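Local coordinates for uncharacterized protein (Thermotoga maritima, PDB 1VMJ) that is of uncharacterised function in the YjbQ/UPF0047 family but may act as a thiamin phosphate synthase, and binds sodium and sulfate in the crystal, at residues Arg26-Phe30 with Leu79-Glu85; Met56-Ala60 with Asp137-Lys142. One frame throughout, in Å; residues are numbered along the deposited sequence.

Contact 1: Arg26-Phe30 with Leu79-Glu85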
# COMPACT_ATOMS: atom_id res chain seq x y z
N ARG A 26 -12.77 21.71 4.87
CA ARG A 26 -12.66 21.21 6.23
C ARG A 26 -11.39 20.39 6.42
O ARG A 26 -10.67 20.09 5.48
CB ARG A 26 -13.88 20.36 6.55
CG ARG A 26 -15.22 21.06 6.24
CD ARG A 26 -16.44 20.27 6.71
NE ARG A 26 -17.68 21.06 6.61
CZ ARG A 26 -18.42 21.21 5.51
NH1 ARG A 26 -18.08 20.64 4.36
NH2 ARG A 26 -19.53 21.95 5.55
N ARG A 27 -11.13 20.02 7.65
CA ARG A 27 -9.93 19.28 8.00
C ARG A 27 -9.82 17.93 7.27
O ARG A 27 -8.72 17.55 6.82
CB ARG A 27 -9.90 19.03 9.52
CG ARG A 27 -8.62 18.42 10.03
CD ARG A 27 -8.74 18.14 11.50
NE ARG A 27 -7.60 17.40 12.03
CZ ARG A 27 -6.58 17.96 12.67
NH1 ARG A 27 -6.55 19.27 12.86
NH2 ARG A 27 -5.60 17.20 13.14
N ARG A 28 -10.94 17.21 7.26
CA ARG A 28 -10.99 15.90 6.64
C ARG A 28 -12.07 15.87 5.55
O ARG A 28 -13.16 16.42 5.74
CB ARG A 28 -11.27 14.80 7.67
CG ARG A 28 -10.23 14.72 8.78
CD ARG A 28 -10.24 13.39 9.52
NE ARG A 28 -11.35 13.31 10.46
CZ ARG A 28 -11.34 13.86 11.68
NH1 ARG A 28 -10.28 14.53 12.12
NH2 ARG A 28 -12.40 13.75 12.47
N GLU A 29 -11.76 15.19 4.46
CA GLU A 29 -12.65 15.08 3.31
C GLU A 29 -12.19 13.96 2.39
O GLU A 29 -11.00 13.75 2.27
CB GLU A 29 -12.70 16.40 2.52
CG GLU A 29 -13.76 16.37 1.42
CD GLU A 29 -13.94 17.69 0.66
OE1 GLU A 29 -13.31 18.70 1.05
OE2 GLU A 29 -14.73 17.68 -0.32
N PHE A 30 -13.14 13.24 1.78
CA PHE A 30 -12.83 12.32 0.69
C PHE A 30 -13.31 12.96 -0.61
O PHE A 30 -14.46 13.42 -0.69
CB PHE A 30 -13.50 10.98 0.89
CG PHE A 30 -13.11 10.30 2.17
CD1 PHE A 30 -11.83 9.82 2.36
CD2 PHE A 30 -14.04 10.12 3.20
CE1 PHE A 30 -11.48 9.19 3.55
CE2 PHE A 30 -13.69 9.49 4.39
CZ PHE A 30 -12.42 9.03 4.56
N LEU A 79 -11.60 5.47 11.27
CA LEU A 79 -10.30 6.10 11.37
C LEU A 79 -10.17 6.89 12.65
O LEU A 79 -9.08 6.99 13.20
CB LEU A 79 -10.05 7.01 10.17
CG LEU A 79 -9.85 6.30 8.83
CD1 LEU A 79 -9.96 7.26 7.63
CD2 LEU A 79 -8.49 5.59 8.83
N GLU A 80 -11.27 7.48 13.11
CA GLU A 80 -11.25 8.17 14.40
C GLU A 80 -11.07 7.19 15.56
O GLU A 80 -10.49 7.54 16.60
CB GLU A 80 -12.50 9.02 14.61
CG GLU A 80 -12.34 10.45 14.11
CD GLU A 80 -11.47 11.28 15.03
OE1 GLU A 80 -11.99 11.83 16.03
OE2 GLU A 80 -10.25 11.38 14.77
N LYS A 81 -11.59 5.98 15.42
CA LYS A 81 -11.37 4.94 16.41
C LYS A 81 -9.94 4.46 16.40
O LYS A 81 -9.34 4.30 17.45
CB LYS A 81 -12.34 3.79 16.17
CG LYS A 81 -12.17 2.65 17.16
CD LYS A 81 -13.34 1.66 17.13
N LEU A 82 -9.37 4.23 15.24
CA LEU A 82 -8.01 3.70 15.16
C LEU A 82 -6.94 4.72 15.44
O LEU A 82 -5.87 4.36 15.95
CB LEU A 82 -7.77 3.12 13.78
CG LEU A 82 -8.60 1.93 13.33
CD1 LEU A 82 -8.13 1.48 11.98
CD2 LEU A 82 -8.50 0.82 14.34
N ALA A 83 -7.20 5.98 15.09
CA ALA A 83 -6.21 7.05 15.18
C ALA A 83 -6.88 8.38 15.52
O ALA A 83 -6.99 9.26 14.69
CB ALA A 83 -5.46 7.14 13.86
N PRO A 84 -7.37 8.50 16.76
CA PRO A 84 -8.13 9.66 17.17
C PRO A 84 -7.37 10.97 17.05
O PRO A 84 -6.21 11.05 17.40
CB PRO A 84 -8.49 9.37 18.63
CG PRO A 84 -7.59 8.31 19.02
CD PRO A 84 -7.30 7.51 17.82
N GLU A 85 -8.06 11.99 16.55
CA GLU A 85 -7.50 13.32 16.45
C GLU A 85 -7.08 13.86 17.80
O GLU A 85 -5.99 14.42 17.95
CB GLU A 85 -8.54 14.25 15.84
CG GLU A 85 -8.02 15.66 15.64
CD GLU A 85 -9.07 16.59 15.06
OE1 GLU A 85 -10.10 16.13 14.50
OE2 GLU A 85 -8.84 17.82 15.14
O HOH W 1 -12.22 14.63 15.33

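Contact 2: Met56-Ala60 with Asp137-Lys142. With SO4 (sulfate ion), chain C.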
# COMPACT_ATOMS: atom_id res chain seq x y z
N MET A 56 1.27 13.66 -2.16
CA MET A 56 2.60 14.23 -2.02
C MET A 56 2.83 14.76 -0.62
O MET A 56 3.93 15.16 -0.28
CB MET A 56 2.82 15.33 -3.03
CG MET A 56 2.66 14.86 -4.44
SD MET A 56 3.14 16.08 -5.69
CE MET A 56 4.91 15.88 -5.75
N HIS A 57 1.78 14.77 0.18
CA HIS A 57 1.82 15.20 1.58
C HIS A 57 1.64 14.00 2.47
O HIS A 57 0.97 13.03 2.10
CB HIS A 57 0.77 16.28 1.81
CG HIS A 57 1.07 17.52 1.04
ND1 HIS A 57 1.68 18.62 1.60
CD2 HIS A 57 0.90 17.79 -0.27
CE1 HIS A 57 1.88 19.52 0.64
NE2 HIS A 57 1.41 19.04 -0.49
N ILE A 58 2.24 14.06 3.64
CA ILE A 58 2.36 12.90 4.52
C ILE A 58 1.22 12.81 5.53
O ILE A 58 1.27 11.98 6.46
CB ILE A 58 3.77 12.87 5.18
CG1 ILE A 58 4.03 14.15 5.97
CG2 ILE A 58 4.86 12.66 4.12
CD1 ILE A 58 5.32 14.16 6.75
N THR A 59 0.20 13.64 5.32
CA THR A 59 -1.02 13.68 6.10
C THR A 59 -2.27 13.48 5.24
O THR A 59 -3.38 13.87 5.63
CB THR A 59 -1.14 15.03 6.81
OG1 THR A 59 -0.97 16.07 5.85
CG2 THR A 59 -0.09 15.13 7.88
N ALA A 60 -2.08 12.86 4.08
CA ALA A 60 -3.17 12.58 3.18
C ALA A 60 -2.91 11.30 2.41
O ALA A 60 -1.81 10.74 2.42
CB ALA A 60 -3.36 13.74 2.24
N ASP A 137 -5.69 16.44 6.84
CA ASP A 137 -5.25 17.71 7.44
C ASP A 137 -5.30 18.82 6.38
O ASP A 137 -4.27 19.33 5.92
CB ASP A 137 -3.84 17.57 8.04
CG ASP A 137 -3.34 18.87 8.68
OD1 ASP A 137 -4.18 19.60 9.28
OD2 ASP A 137 -2.12 19.17 8.56
N GLY A 138 -6.52 19.16 6.02
CA GLY A 138 -6.79 20.04 4.88
C GLY A 138 -6.86 21.51 5.22
O GLY A 138 -6.19 21.98 6.13
N MET A 139 -7.66 22.25 4.45
CA MET A 139 -7.75 23.71 4.57
C MET A 139 -6.43 24.40 4.25
O MET A 139 -6.14 25.49 4.75
CB MET A 139 -8.26 24.14 5.95
CG MET A 139 -9.55 23.45 6.28
SD MET A 139 -10.28 23.93 7.87
CE MET A 139 -9.00 23.51 9.02
N ARG A 140 -5.64 23.78 3.37
CA ARG A 140 -4.41 24.37 2.86
C ARG A 140 -4.13 23.65 1.55
O ARG A 140 -4.61 22.54 1.35
CB ARG A 140 -3.27 24.19 3.85
CG ARG A 140 -2.96 22.75 4.22
CD ARG A 140 -1.87 22.70 5.28
NE ARG A 140 -1.66 21.38 5.86
CZ ARG A 140 -0.71 20.52 5.50
NH1 ARG A 140 0.15 20.82 4.54
NH2 ARG A 140 -0.63 19.35 6.09
N PRO A 141 -3.34 24.29 0.65
CA PRO A 141 -3.12 23.69 -0.66
C PRO A 141 -2.22 22.46 -0.59
O PRO A 141 -1.10 22.53 -0.08
CB PRO A 141 -2.43 24.82 -1.45
CG PRO A 141 -1.71 25.60 -0.39
CD PRO A 141 -2.63 25.57 0.80
N LYS A 142 -2.74 21.34 -1.07
CA LYS A 142 -2.03 20.09 -1.03
C LYS A 142 -2.14 19.39 -2.36
O LYS A 142 -2.99 19.72 -3.19
CB LYS A 142 -2.56 19.23 0.12
CG LYS A 142 -2.26 19.91 1.45
CD LYS A 142 -2.89 19.24 2.63
CE LYS A 142 -2.14 17.98 3.05
NZ LYS A 142 -2.84 17.42 4.27
S SO4 C . 2.54 17.66 4.96
O1 SO4 C . 2.42 18.99 4.39
O2 SO4 C . 3.31 17.67 6.18
O3 SO4 C . 3.26 16.77 4.02
O4 SO4 C . 1.21 17.17 5.16

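Contact 1: Arg26-Phe30 with Leu79-Glu85
Two arginines just ahead of strand 29-32 meet E80 in the last turn of helix 69-82 and E85 in the loop just beyond it, in a salt-bridge network on the protein surface. Its best-aimed bond runs from R28 NH1 to E85 OE1, 2.9 Å at 164°, with that oxygen near the guanidinium plane. R28 NH2 donates a hydrogen bond to water 1 at 3.0 Å and also forms a salt bridge with E76, one helical turn before E80. That water in turn donates to E80 OE1 (2.9 Å) and E85 OE1 (2.7 Å), so it joins all three side chains. E80 OE2 accepts a hydrogen bond from E85 N at 2.9 Å and pairs with K106; its approach to R28 NH2, 3.9 Å over the guanidinium face, is long and purely electrostatic. E85 OE2 likewise sits over the face of R27, 3.4 Å from NE with no N-H aimed at it, and takes its hydrogen bond from Y88. R27 spends NH1 on D99 and NH2 on D102. The apolar contact is F30 CZ to L79 CD1 at 4.3 Å, the methyl at the ring edge. With carboxylates shared among several cations and a water, the contact relies little on apolar burial.

Contact 2: Met56-Ala60 with Asp137-Lys142
H57 lays one face of its imidazole against the aliphatic part of K142, whose CG stands 4.0 Å from the ring centroid and 4° off the normal, a CH-pi contact. The lysine then runs on to T59, where NZ donates to OG1 at 2.8 Å. The same NZ bonds D137 O (2.9 Å) and forms a salt bridge with E135. Together the two loops, one joining strands 49-55 and 60-65 and the other joining strands 130-135 and 142-150, line an anion-binding pocket occupied by a sulfate, probably from the crystallisation liquor. H57 ND1 and R140 NH1 both donate to sulfate O1 at 2.9 Å, the backbone N of I58 to O3 at 2.9 Å, and O4 accepts hydrogen bonds from T59 OG1 at 2.5 Å and R140 NH2 at 3.0 Å. Such a site is consistent with binding a phosphate-bearing ligand, though none is seen here. R140 is steadied by D137, its NH2 lying 2.9 Å from OD2 in a salt bridge, and that oxygen also accepts a hydrogen bond from N100. N100 and H104, which with H93 form a sodium site, lie beside T59, whose side chain is about 5 Å from a bound sodium.

In the fold
From the N terminus, strand 14-22 leads into 26-30, the first half of contact 1. The chain then passes through 56-60, the first half of contact 2, before helix 69-82 brings 79-85 back to close contact 1; only after helix 101-110 and strand 130-135 does 137-142 close contact 2. The two closures therefore cross. Contact 1 ties the approach to edge strand 29-32 of the three-stranded sheet to the end of helix 69-82. Contact 2 brings together two connections between that sheet and the five-stranded one. They meet directly where R27 O lies 2.8 Å from G138 N, a probable hydrogen bond, and both reach the second subunit.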